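PDB 3FZ0: nucleoside hydrolase, putative from Trypanosoma brucei, which belongs to the nucleoside hydrolase family and holds a calcium ion at the C-terminal ends of neighbouring strands in its central beta-sheet. Local coordinates for residues B[11-16]-B[35-40]; B[19-24]-B[282-287]; B[131-136]-B[162-167]. The protein carries 2 engineered substitutions. All blocks are in the same frame, centred on the assembly; numbering follows the deposited sequence.

From the N terminus, strand 6-13 runs into helix 17-27 and back into strand 32-39; interaction 1 closes this first loop by pairing the two strands. Interaction 2 starts inside that loop, on the helix at 19-24, and reaches across most of the chain to 282-287, so it crosses interaction 1. Interaction 3, between 131-136 and 162-167, comes after interaction 1 has closed and is nested within the long loop of interaction 2. Strands 6-13 and 127-133 are neighbours, which makes interactions 1 and 3 parts of one sheet, while interaction 2 pairs two helices beside it. All three contacts meet at the same calcium ion.

Interaction 1: B[11-16]-B[35-40]; sequences IDTDCG and IAITVV. With CA (calcium ion), chain G.
Thr38 OG1 donates a short 2.5 Å bond to the anti lone pair of Asp12 OD2, an oxygen also gripped by Asn139 ND2, which fixes the rotation of the carboxylate. Asp12 has CG anti to its backbone N (chi1 -171°), so its side chain crosses that of Thr38 at about a right angle. Its other oxygen, OD1, lies 3.4 Å from Val40 CG1. Asp14, the first residue after the strand, leaves the pair for the metal: CG takes the crowded position between N and the carbonyl carbon (chi1 69°), which swings OD1 away from Val40 and onto the calcium ion at 2.4 Å. Its OD2 is held by the backbone N of Asn43, while Thr13 OG1, which accepts Cys15 N at 2.9 Å in an ST turn, is also hydrogen-bonded to Asp19, another calcium ligand.

The backbones form a parallel ladder. Ile11 N bonds to Ala36 O, Thr38 N to Ile11 O, and Thr13 N to Thr38 O almost along the C=O axis. The last rung, Val40 N to Thr13 O, is short at 2.7 Å, yet its donor sits 36° above the carbonyl plane, where the first strand is already giving way to the loop.

On the face opposite Asp12 and Thr38, the CG2 methyls of Thr13 and Ile37 lie side by side, 3.7 Å apart, and Cys15 SG rests against both methyls of Val39. Helices 17-27 and 46-60 cover this face. The pair is the frame of a beta-alpha-beta unit, and the aspartate-rich DTDCGGDD sequence, the N-terminal metal-site motif characteristic of nucleoside hydrolases, runs from the end of its first strand through the turn into helix 17-27.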
ATOM      1  N   ILE B  11      -5.460 -10.720  31.372  1.00 63.62           N
ATOM      2  CA  ILE B  11      -5.829  -9.424  30.836  1.00 63.82           C
ATOM      3  C   ILE B  11      -4.567  -8.745  30.311  1.00 64.04           C
ATOM      4  O   ILE B  11      -3.587  -8.511  31.042  1.00 64.08           O
ATOM      5  CB  ILE B  11      -6.586  -8.534  31.868  1.00 63.93           C
ATOM      6  CG1 ILE B  11      -7.931  -9.166  32.222  1.00 64.02           C
ATOM      7  CG2 ILE B  11      -6.806  -7.110  31.295  1.00 63.27           C
ATOM      8  CD1 ILE B  11      -8.639  -8.515  33.379  1.00 63.20           C
ATOM      9  N   ASP B  12      -4.572  -8.483  29.019  1.00 63.95           N
ATOM     10  CA  ASP B  12      -3.454  -7.801  28.382  1.00 63.66           C
ATOM     11  C   ASP B  12      -3.859  -6.371  28.200  1.00 63.04           C
ATOM     12  O   ASP B  12      -4.936  -6.104  27.699  1.00 62.99           O
ATOM     13  CB  ASP B  12      -3.107  -8.461  27.056  1.00 63.86           C
ATOM     14  CG  ASP B  12      -1.821  -7.930  26.475  1.00 65.78           C
ATOM     15  OD1 ASP B  12      -1.922  -6.960  25.698  1.00 68.49           O
ATOM     16  OD2 ASP B  12      -0.722  -8.435  26.805  1.00 67.46           O
ATOM     17  N   THR B  13      -3.003  -5.451  28.617  1.00 62.89           N
ATOM     18  CA  THR B  13      -3.426  -4.080  28.804  1.00 63.65           C
ATOM     19  C   THR B  13      -2.310  -3.042  28.634  1.00 64.30           C
ATOM     20  O   THR B  13      -1.135  -3.313  28.935  1.00 64.83           O
ATOM     21  CB  THR B  13      -4.114  -3.888  30.224  1.00 63.79           C
ATOM     22  OG1 THR B  13      -4.500  -2.521  30.398  1.00 63.06           O
ATOM     23  CG2 THR B  13      -3.172  -4.269  31.350  1.00 62.63           C
ATOM     24  N   ASP B  14      -2.687  -1.855  28.164  1.00 64.72           N
ATOM     25  CA  ASP B  14      -1.772  -0.729  28.137  1.00 65.55           C
ATOM     26  C   ASP B  14      -2.039   0.303  29.256  1.00 66.27           C
ATOM     27  O   ASP B  14      -1.545   1.443  29.204  1.00 66.84           O
ATOM     28  CB  ASP B  14      -1.699  -0.067  26.752  1.00 65.18           C
ATOM     29  CG  ASP B  14      -2.986   0.672  26.352  1.00 65.63           C
ATOM     30  OD1 ASP B  14      -4.095   0.285  26.778  1.00 66.21           O
ATOM     31  OD2 ASP B  14      -2.894   1.639  25.570  1.00 65.11           O
ATOM     32  N   CYS B  15      -2.838  -0.092  30.243  1.00 66.26           N
ATOM     33  CA  CYS B  15      -2.778   0.515  31.583  1.00 66.94           C
ATOM     34  C   CYS B  15      -3.231   1.964  31.685  1.00 66.29           C
ATOM     35  O   CYS B  15      -2.685   2.739  32.477  1.00 65.92           O
ATOM     36  CB  CYS B  15      -1.368   0.368  32.167  1.00 67.01           C
ATOM     37  SG  CYS B  15      -0.692  -1.287  31.865  1.00 71.88           S
ATOM     38  N   GLY B  16      -4.211   2.332  30.861  1.00 65.87           N
ATOM     39  CA  GLY B  16      -4.863   3.637  30.967  1.00 65.12           C
ATOM     40  C   GLY B  16      -6.064   3.633  31.919  1.00 65.21           C
ATOM     41  O   GLY B  16      -6.382   2.614  32.550  1.00 64.64           O
ATOM     42  N   ILE B  35      -6.042 -14.081  36.673  1.00 61.12           N
ATOM     43  CA  ILE B  35      -4.868 -14.872  37.060  1.00 60.71           C
ATOM     44  C   ILE B  35      -3.539 -14.276  36.584  1.00 60.73           C
ATOM     45  O   ILE B  35      -2.489 -14.674  37.082  1.00 61.25           O
ATOM     46  CB  ILE B  35      -4.963 -16.379  36.652  1.00 60.29           C
ATOM     47  CG1 ILE B  35      -5.168 -16.550  35.143  1.00 60.61           C
ATOM     48  CG2 ILE B  35      -6.076 -17.041  37.375  1.00 60.13           C
ATOM     49  CD1 ILE B  35      -4.964 -18.007  34.641  1.00 60.23           C
ATOM     50  N   ALA B  36      -3.587 -13.331  35.641  1.00 60.07           N
ATOM     51  CA  ALA B  36      -2.367 -12.641  35.167  1.00 60.10           C
ATOM     52  C   ALA B  36      -2.699 -11.392  34.404  1.00 59.96           C
ATOM     53  O   ALA B  36      -3.701 -11.350  33.686  1.00 59.69           O
ATOM     54  CB  ALA B  36      -1.487 -13.557  34.287  1.00 59.88           C
ATOM     55  N   ILE B  37      -1.858 -10.371  34.581  1.00 59.45           N
ATOM     56  CA  ILE B  37      -1.996  -9.120  33.865  1.00 58.77           C
ATOM     57  C   ILE B  37      -0.714  -8.950  33.065  1.00 59.43           C
ATOM     58  O   ILE B  37       0.402  -9.018  33.607  1.00 59.24           O
ATOM     59  CB  ILE B  37      -2.244  -7.935  34.820  1.00 58.88           C
ATOM     60  CG1 ILE B  37      -3.624  -8.117  35.507  1.00 58.56           C
ATOM     61  CG2 ILE B  37      -2.108  -6.595  34.071  1.00 56.88           C
ATOM     62  CD1 ILE B  37      -3.951  -7.088  36.626  1.00 58.30           C
ATOM     63  N   THR B  38      -0.865  -8.809  31.754  1.00 60.00           N
ATOM     64  CA  THR B  38       0.282  -8.651  30.889  1.00 60.60           C
ATOM     65  C   THR B  38       0.224  -7.241  30.308  1.00 61.01           C
ATOM     66  O   THR B  38      -0.811  -6.785  29.816  1.00 61.63           O
ATOM     67  CB  THR B  38       0.313  -9.704  29.784  1.00 60.63           C
ATOM     68  OG1 THR B  38      -0.891  -9.608  29.020  1.00 61.70           O
ATOM     69  CG2 THR B  38       0.408 -11.081  30.399  1.00 60.25           C
ATOM     70  N   VAL B  39       1.343  -6.542  30.397  1.00 60.97           N
ATOM     71  CA  VAL B  39       1.379  -5.114  30.073  1.00 60.62           C
ATOM     72  C   VAL B  39       1.921  -4.917  28.657  1.00 60.84           C
ATOM     73  O   VAL B  39       2.910  -5.543  28.255  1.00 60.52           O
ATOM     74  CB  VAL B  39       2.217  -4.351  31.141  1.00 60.18           C
ATOM     75  CG1 VAL B  39       2.502  -2.916  30.710  1.00 58.46           C
ATOM     76  CG2 VAL B  39       1.497  -4.420  32.469  1.00 59.68           C
ATOM     77  N   VAL B  40       1.266  -4.043  27.899  1.00 60.87           N
ATOM     78  CA  VAL B  40       1.741  -3.747  26.548  1.00 60.15           C
ATOM     79  C   VAL B  40       1.845  -2.234  26.403  1.00 60.50           C
ATOM     80  O   VAL B  40       1.153  -1.512  27.100  1.00 59.81           O
ATOM     81  CB  VAL B  40       0.830  -4.408  25.476  1.00 60.15           C
ATOM     82  CG1 VAL B  40      -0.568  -3.826  25.499  1.00 57.84           C
ATOM     83  CG2 VAL B  40       1.438  -4.334  24.102  1.00 59.17           C
TER
HETATM   84 CA    CA G 400      -6.537   0.204  26.771  1.00 62.36          CA
HETATM   85  O   HOH W   1      -8.039   0.220  25.034  1.00 33.86           O
HETATM   86  O   HOH W   2      -5.300   1.292  24.633  1.00 45.13           O
HETATM   87  O   HOH W   3      -7.303   2.525  26.899  1.00 28.67           O

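Interaction 2: B[19-24]-B[282-287]; sequences DAIAIM and PDAVAV. With CA (calcium ion), chain G.
Asp283 is the second residue of its helix; its side chain starts with CG anti to the carbonyl carbon (chi1 -66°), and its CB packs against Ala22 CB at 3.8 Å. Beyond CG, OD2 binds the calcium ion at 2.4 Å, whereas OD1 turns to the ion's water shell and accepts a hydrogen bond from water 1 at 2.6 Å. Next to it in the coordination shell, Asp19 grips the ion with both oxygens, its plane turned 64° from that of Asp283. Because both bind the same ion, Asp283 OD2 comes within 2.9 Å of Asp19 OD2, without a hydrogen bond; Asp19 has Thr13 OG1 and Gly16 N as partners instead.

Below the metal the two helices run nearly parallel, their axes 7.3 Å apart. Small residues permit this: Ala22 points its methyl into the neighbour, 3.3 Å from Asp283 O, and touches Val287 CG2 at 3.5 Å, while Ile21 CG2 meets Ala284 CB.

Two like charges this close are probably tolerated because both bind the one calcium ion, consistent with both carboxylates being ionised. Both also project from the opening turns of their helices, whose N-terminal ends probably help stabilise the negative charge.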
ATOM      1  N   ASP B  19      -8.647   1.048  31.087  1.00 62.04           N
ATOM      2  CA  ASP B  19      -8.067  -0.244  31.477  1.00 61.51           C
ATOM      3  C   ASP B  19      -8.227  -0.534  32.983  1.00 61.28           C
ATOM      4  O   ASP B  19      -8.510  -1.669  33.392  1.00 61.72           O
ATOM      5  CB  ASP B  19      -6.587  -0.299  31.117  1.00 61.44           C
ATOM      6  CG  ASP B  19      -6.336  -0.076  29.646  1.00 62.88           C
ATOM      7  OD1 ASP B  19      -6.339   1.081  29.191  1.00 65.58           O
ATOM      8  OD2 ASP B  19      -6.118  -1.064  28.907  1.00 63.30           O
ATOM      9  N   ALA B  20      -8.010   0.477  33.818  1.00 60.70           N
ATOM     10  CA  ALA B  20      -8.154   0.301  35.261  1.00 60.64           C
ATOM     11  C   ALA B  20      -9.593  -0.037  35.634  1.00 60.48           C
ATOM     12  O   ALA B  20      -9.789  -0.971  36.394  1.00 60.99           O
ATOM     13  CB  ALA B  20      -7.657   1.521  36.031  1.00 60.42           C
ATOM     14  N   ILE B  21     -10.578   0.712  35.116  1.00 59.99           N
ATOM     15  CA  ILE B  21     -12.002   0.414  35.353  1.00 59.89           C
ATOM     16  C   ILE B  21     -12.327  -1.021  34.874  1.00 60.17           C
ATOM     17  O   ILE B  21     -13.045  -1.761  35.551  1.00 60.13           O
ATOM     18  CB  ILE B  21     -12.965   1.424  34.622  1.00 60.16           C
ATOM     19  CG1 ILE B  21     -12.728   2.860  35.113  1.00 59.32           C
ATOM     20  CG2 ILE B  21     -14.469   0.991  34.780  1.00 58.85           C
ATOM     21  CD1 ILE B  21     -12.963   3.082  36.603  1.00 57.73           C
ATOM     22  N   ALA B  22     -11.801  -1.402  33.713  1.00 59.82           N
ATOM     23  CA  ALA B  22     -12.026  -2.769  33.195  1.00 60.21           C
ATOM     24  C   ALA B  22     -11.480  -3.870  34.131  1.00 60.41           C
ATOM     25  O   ALA B  22     -12.150  -4.893  34.380  1.00 60.10           O
ATOM     26  CB  ALA B  22     -11.436  -2.923  31.793  1.00 59.57           C
ATOM     27  N   ILE B  23     -10.262  -3.662  34.641  1.00 60.30           N
ATOM     28  CA  ILE B  23      -9.649  -4.643  35.543  1.00 59.87           C
ATOM     29  C   ILE B  23     -10.425  -4.671  36.866  1.00 60.49           C
ATOM     30  O   ILE B  23     -10.641  -5.739  37.432  1.00 61.33           O
ATOM     31  CB  ILE B  23      -8.117  -4.384  35.736  1.00 59.55           C
ATOM     32  CG1 ILE B  23      -7.390  -4.552  34.387  1.00 59.17           C
ATOM     33  CG2 ILE B  23      -7.537  -5.318  36.772  1.00 57.04           C
ATOM     34  CD1 ILE B  23      -6.042  -3.852  34.266  1.00 59.07           C
ATOM     35  N   MET B  24     -10.867  -3.505  37.317  1.00 60.45           N
ATOM     36  CA  MET B  24     -11.720  -3.390  38.483  1.00 61.14           C
ATOM     37  C   MET B  24     -13.004  -4.183  38.296  1.00 61.38           C
ATOM     38  O   MET B  24     -13.475  -4.860  39.217  1.00 61.40           O
ATOM     39  CB  MET B  24     -12.015  -1.922  38.820  1.00 60.97           C
ATOM     40  CG  MET B  24     -10.793  -1.107  39.319  1.00 60.41           C
ATOM     41  SD  MET B  24     -11.171   0.642  39.675  1.00 61.31           S
ATOM     42  CE  MET B  24     -11.527   0.587  41.412  1.00 60.39           C
ATOM     43  N   PRO B 282     -14.280   2.330  26.907  1.00 65.16           N
ATOM     44  CA  PRO B 282     -14.235   1.159  26.007  1.00 64.45           C
ATOM     45  C   PRO B 282     -13.759  -0.143  26.609  1.00 64.45           C
ATOM     46  O   PRO B 282     -14.430  -1.183  26.419  1.00 64.27           O
ATOM     47  CB  PRO B 282     -13.326   1.613  24.866  1.00 63.95           C
ATOM     48  CG  PRO B 282     -13.560   3.109  24.819  1.00 64.36           C
ATOM     49  CD  PRO B 282     -13.591   3.490  26.307  1.00 65.03           C
ATOM     50  N   ASP B 283     -12.616  -0.134  27.304  1.00 64.25           N
ATOM     51  CA  ASP B 283     -12.091  -1.408  27.858  1.00 63.56           C
ATOM     52  C   ASP B 283     -13.037  -2.078  28.845  1.00 62.85           C
ATOM     53  O   ASP B 283     -13.066  -3.300  28.926  1.00 63.00           O
ATOM     54  CB  ASP B 283     -10.731  -1.202  28.500  1.00 63.91           C
ATOM     55  CG  ASP B 283      -9.674  -0.832  27.492  1.00 65.39           C
ATOM     56  OD1 ASP B 283      -9.823  -1.188  26.310  1.00 66.74           O
ATOM     57  OD2 ASP B 283      -8.679  -0.180  27.873  1.00 65.49           O
ATOM     58  N   ALA B 284     -13.824  -1.295  29.582  1.00 61.84           N
ATOM     59  CA  ALA B 284     -14.764  -1.872  30.548  1.00 61.06           C
ATOM     60  C   ALA B 284     -15.861  -2.619  29.819  1.00 60.73           C
ATOM     61  O   ALA B 284     -16.333  -3.664  30.293  1.00 60.40           O
ATOM     62  CB  ALA B 284     -15.354  -0.803  31.478  1.00 60.74           C
ATOM     63  N   VAL B 285     -16.254  -2.102  28.653  1.00 60.15           N
ATOM     64  CA  VAL B 285     -17.286  -2.751  27.848  1.00 59.54           C
ATOM     65  C   VAL B 285     -16.782  -4.126  27.354  1.00 59.93           C
ATOM     66  O   VAL B 285     -17.510  -5.133  27.348  1.00 60.47           O
ATOM     67  CB  VAL B 285     -17.785  -1.814  26.680  1.00 59.70           C
ATOM     68  CG1 VAL B 285     -18.852  -2.486  25.806  1.00 59.33           C
ATOM     69  CG2 VAL B 285     -18.354  -0.518  27.217  1.00 57.95           C
ATOM     70  N   ALA B 286     -15.519  -4.183  26.959  1.00 59.91           N
ATOM     71  CA  ALA B 286     -14.935  -5.424  26.480  1.00 59.97           C
ATOM     72  C   ALA B 286     -14.889  -6.470  27.608  1.00 60.24           C
ATOM     73  O   ALA B 286     -15.304  -7.620  27.408  1.00 60.83           O
ATOM     74  CB  ALA B 286     -13.527  -5.163  25.904  1.00 59.51           C
ATOM     75  N   VAL B 287     -14.373  -6.089  28.785  1.00 60.26           N
ATOM     76  CA  VAL B 287     -14.409  -6.994  29.953  1.00 59.97           C
ATOM     77  C   VAL B 287     -15.841  -7.484  30.250  1.00 60.60           C
ATOM     78  O   VAL B 287     -16.039  -8.673  30.506  1.00 61.12           O
ATOM     79  CB  VAL B 287     -13.727  -6.394  31.242  1.00 59.60           C
ATOM     80  CG1 VAL B 287     -13.949  -7.279  32.440  1.00 57.83           C
ATOM     81  CG2 VAL B 287     -12.211  -6.219  30.998  1.00 58.53           C
TER
HETATM   82 CA    CA G 400      -6.537   0.204  26.771  1.00 62.36          CA
HETATM   83  O   HOH W   1      -8.039   0.220  25.034  1.00 33.86           O
HETATM   84  O   HOH W   2      -5.300   1.292  24.633  1.00 45.13           O
HETATM   85  O   HOH W   3      -7.303   2.525  26.899  1.00 28.67           O

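Interaction 3: B[131-136]-B[162-167]; sequences LVALGP and IVIMNG. With CA (calcium ion), chain G.
Three rungs of parallel ladder join these strands. Leu131 O takes Val163 N at 3.0 Å, Val163 O takes Ala133 N at 2.9 Å, and Ala133 O takes Met165 N at 2.8 Å, with this last donor almost exactly on the C=O axis (178°). All three carbonyls also receive CA-H contacts, from Ile162, Val132 and Ile164 in turn. Val132 O and Leu134 N point to the other side, where they pair with Asp12 N and Asp12 O of strand 6-13. Past the ladder, Met165 O is satisfied by Asn182 ND2 and Gly167 N by Glu180 OE1.

The carbonyl oxygen of Leu134 binds the calcium ion at 2.3 Å. Its side chain runs across the carbonyl direction, with CD2 lying loosely against Met165 CB at 4.4 Å. On the face of Leu131 and Ile162, Ala133 CB and Ile164 CG2 meet at 3.8 Å.

The metal thus takes the acceptor just past the C-terminal end of the ladder, while Leu131 O, Val132 O, Ala133 O and Val163 O are taken by N-H groups. As a neutral ligand, Leu134 O adds to the coordination without raising the negative charge already brought by Asp14, Asp19 and Asp283.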
ATOM      1  N   LEU B 131      -8.890 -14.796  27.394  1.00 60.49           N
ATOM      2  CA  LEU B 131      -7.908 -13.751  27.241  1.00 60.75           C
ATOM      3  C   LEU B 131      -8.705 -12.561  26.806  1.00 60.97           C
ATOM      4  O   LEU B 131      -9.453 -12.650  25.839  1.00 61.34           O
ATOM      5  CB  LEU B 131      -6.886 -14.122  26.170  1.00 61.04           C
ATOM      6  CG  LEU B 131      -5.553 -13.353  26.027  1.00 62.50           C
ATOM      7  CD1 LEU B 131      -4.746 -13.976  24.928  1.00 64.24           C
ATOM      8  CD2 LEU B 131      -5.730 -11.900  25.711  1.00 63.23           C
ATOM      9  N   VAL B 132      -8.595 -11.462  27.546  1.00 60.69           N
ATOM     10  CA  VAL B 132      -9.207 -10.214  27.144  1.00 60.24           C
ATOM     11  C   VAL B 132      -8.097  -9.215  26.872  1.00 60.62           C
ATOM     12  O   VAL B 132      -7.275  -8.980  27.743  1.00 61.69           O
ATOM     13  CB  VAL B 132     -10.093  -9.685  28.256  1.00 60.50           C
ATOM     14  CG1 VAL B 132     -10.865  -8.409  27.772  1.00 58.68           C
ATOM     15  CG2 VAL B 132     -11.027 -10.799  28.709  1.00 59.87           C
ATOM     16  N   ALA B 133      -8.067  -8.633  25.685  1.00 60.38           N
ATOM     17  CA  ALA B 133      -6.970  -7.770  25.260  1.00 60.77           C
ATOM     18  C   ALA B 133      -7.475  -6.354  25.205  1.00 60.97           C
ATOM     19  O   ALA B 133      -8.410  -6.054  24.442  1.00 61.41           O
ATOM     20  CB  ALA B 133      -6.474  -8.180  23.846  1.00 60.81           C
ATOM     21  N   LEU B 134      -6.846  -5.467  25.971  1.00 60.89           N
ATOM     22  CA  LEU B 134      -7.312  -4.093  26.080  1.00 60.81           C
ATOM     23  C   LEU B 134      -6.335  -3.074  25.517  1.00 61.46           C
ATOM     24  O   LEU B 134      -6.437  -1.868  25.815  1.00 62.31           O
ATOM     25  CB  LEU B 134      -7.609  -3.764  27.540  1.00 60.39           C
ATOM     26  CG  LEU B 134      -8.508  -4.745  28.299  1.00 60.26           C
ATOM     27  CD1 LEU B 134      -8.668  -4.333  29.762  1.00 58.52           C
ATOM     28  CD2 LEU B 134      -9.879  -4.889  27.609  1.00 56.85           C
ATOM     29  N   GLY B 135      -5.386  -3.527  24.720  1.00 61.30           N
ATOM     30  CA  GLY B 135      -4.440  -2.610  24.108  1.00 61.72           C
ATOM     31  C   GLY B 135      -4.023  -3.088  22.736  1.00 61.76           C
ATOM     32  O   GLY B 135      -4.719  -3.912  22.116  1.00 62.05           O
ATOM     33  N   PRO B 136      -2.914  -2.543  22.220  1.00 61.51           N
ATOM     34  CA  PRO B 136      -2.407  -3.073  20.986  1.00 61.19           C
ATOM     35  C   PRO B 136      -2.156  -4.553  21.189  1.00 61.52           C
ATOM     36  O   PRO B 136      -1.759  -4.959  22.294  1.00 61.48           O
ATOM     37  CB  PRO B 136      -1.096  -2.314  20.816  1.00 61.11           C
ATOM     38  CG  PRO B 136      -1.328  -1.018  21.499  1.00 60.30           C
ATOM     39  CD  PRO B 136      -2.129  -1.381  22.688  1.00 61.79           C
ATOM     40  N   ILE B 162     -11.211 -15.504  23.331  1.00 64.38           N
ATOM     41  CA  ILE B 162     -10.565 -14.198  23.218  1.00 63.75           C
ATOM     42  C   ILE B 162     -11.569 -13.087  22.933  1.00 63.52           C
ATOM     43  O   ILE B 162     -12.425 -13.173  22.061  1.00 63.78           O
ATOM     44  CB  ILE B 162      -9.318 -14.216  22.228  1.00 63.99           C
ATOM     45  CG1 ILE B 162      -8.598 -12.855  22.195  1.00 63.67           C
ATOM     46  CG2 ILE B 162      -9.709 -14.718  20.832  1.00 63.05           C
ATOM     47  CD1 ILE B 162      -7.221 -12.879  21.500  1.00 63.27           C
ATOM     48  N   VAL B 163     -11.491 -12.057  23.745  1.00 63.49           N
ATOM     49  CA  VAL B 163     -12.285 -10.848  23.531  1.00 63.10           C
ATOM     50  C   VAL B 163     -11.321  -9.683  23.455  1.00 62.84           C
ATOM     51  O   VAL B 163     -10.447  -9.552  24.289  1.00 62.73           O
ATOM     52  CB  VAL B 163     -13.295 -10.654  24.647  1.00 62.59           C
ATOM     53  CG1 VAL B 163     -14.196  -9.526  24.320  1.00 62.12           C
ATOM     54  CG2 VAL B 163     -14.093 -11.923  24.847  1.00 62.26           C
ATOM     55  N   ILE B 164     -11.445  -8.877  22.414  1.00 63.01           N
ATOM     56  CA  ILE B 164     -10.494  -7.766  22.198  1.00 62.86           C
ATOM     57  C   ILE B 164     -11.173  -6.396  22.122  1.00 62.97           C
ATOM     58  O   ILE B 164     -12.232  -6.233  21.481  1.00 63.38           O
ATOM     59  CB  ILE B 164      -9.602  -8.022  20.946  1.00 62.71           C
ATOM     60  CG1 ILE B 164     -10.429  -8.038  19.642  1.00 62.10           C
ATOM     61  CG2 ILE B 164      -8.809  -9.319  21.133  1.00 62.27           C
ATOM     62  CD1 ILE B 164      -9.594  -8.135  18.371  1.00 62.82           C
ATOM     63  N   MET B 165     -10.602  -5.403  22.791  1.00 62.79           N
ATOM     64  CA  MET B 165     -11.091  -4.029  22.539  1.00 62.74           C
ATOM     65  C   MET B 165     -10.243  -3.462  21.412  1.00 62.38           C
ATOM     66  O   MET B 165      -9.082  -3.138  21.602  1.00 61.69           O
ATOM     67  CB  MET B 165     -11.070  -3.128  23.794  1.00 62.47           C
ATOM     68  CG  MET B 165     -11.892  -1.881  23.601  1.00 62.02           C
ATOM     69  SD  MET B 165     -11.107  -0.711  22.472  1.00 65.87           S
ATOM     70  CE  MET B 165     -12.483  -0.192  21.448  1.00 63.04           C
ATOM     71  N   ASN B 166     -10.855  -3.355  20.240  1.00 62.49           N
ATOM     72  CA  ASN B 166     -10.119  -3.237  18.966  1.00 62.87           C
ATOM     73  C   ASN B 166     -11.017  -2.857  17.771  1.00 62.66           C
ATOM     74  O   ASN B 166     -12.154  -3.345  17.651  1.00 62.99           O
ATOM     75  CB  ASN B 166      -9.360  -4.546  18.684  1.00 62.23           C
ATOM     76  CG  ASN B 166      -8.372  -4.426  17.505  1.00 63.81           C
ATOM     77  OD1 ASN B 166      -8.762  -4.507  16.332  1.00 63.58           O
ATOM     78  ND2 ASN B 166      -7.090  -4.268  17.821  1.00 62.24           N
ATOM     79  N   GLY B 167     -10.519  -1.979  16.911  1.00 62.22           N
ATOM     80  CA  GLY B 167     -11.163  -1.703  15.652  1.00 62.23           C
ATOM     81  C   GLY B 167     -12.458  -0.926  15.662  1.00 63.31           C
ATOM     82  O   GLY B 167     -12.858  -0.328  16.677  1.00 63.83           O
TER
HETATM   83 CA    CA G 400      -6.537   0.204  26.771  1.00 62.36          CA
HETATM   84  O   HOH W   1      -8.039   0.220  25.034  1.00 33.86           O
HETATM   85  O   HOH W   2      -5.300   1.292  24.633  1.00 45.13           O
HETATM   86  O   HOH W   3      -7.303   2.525  26.899  1.00 28.67           O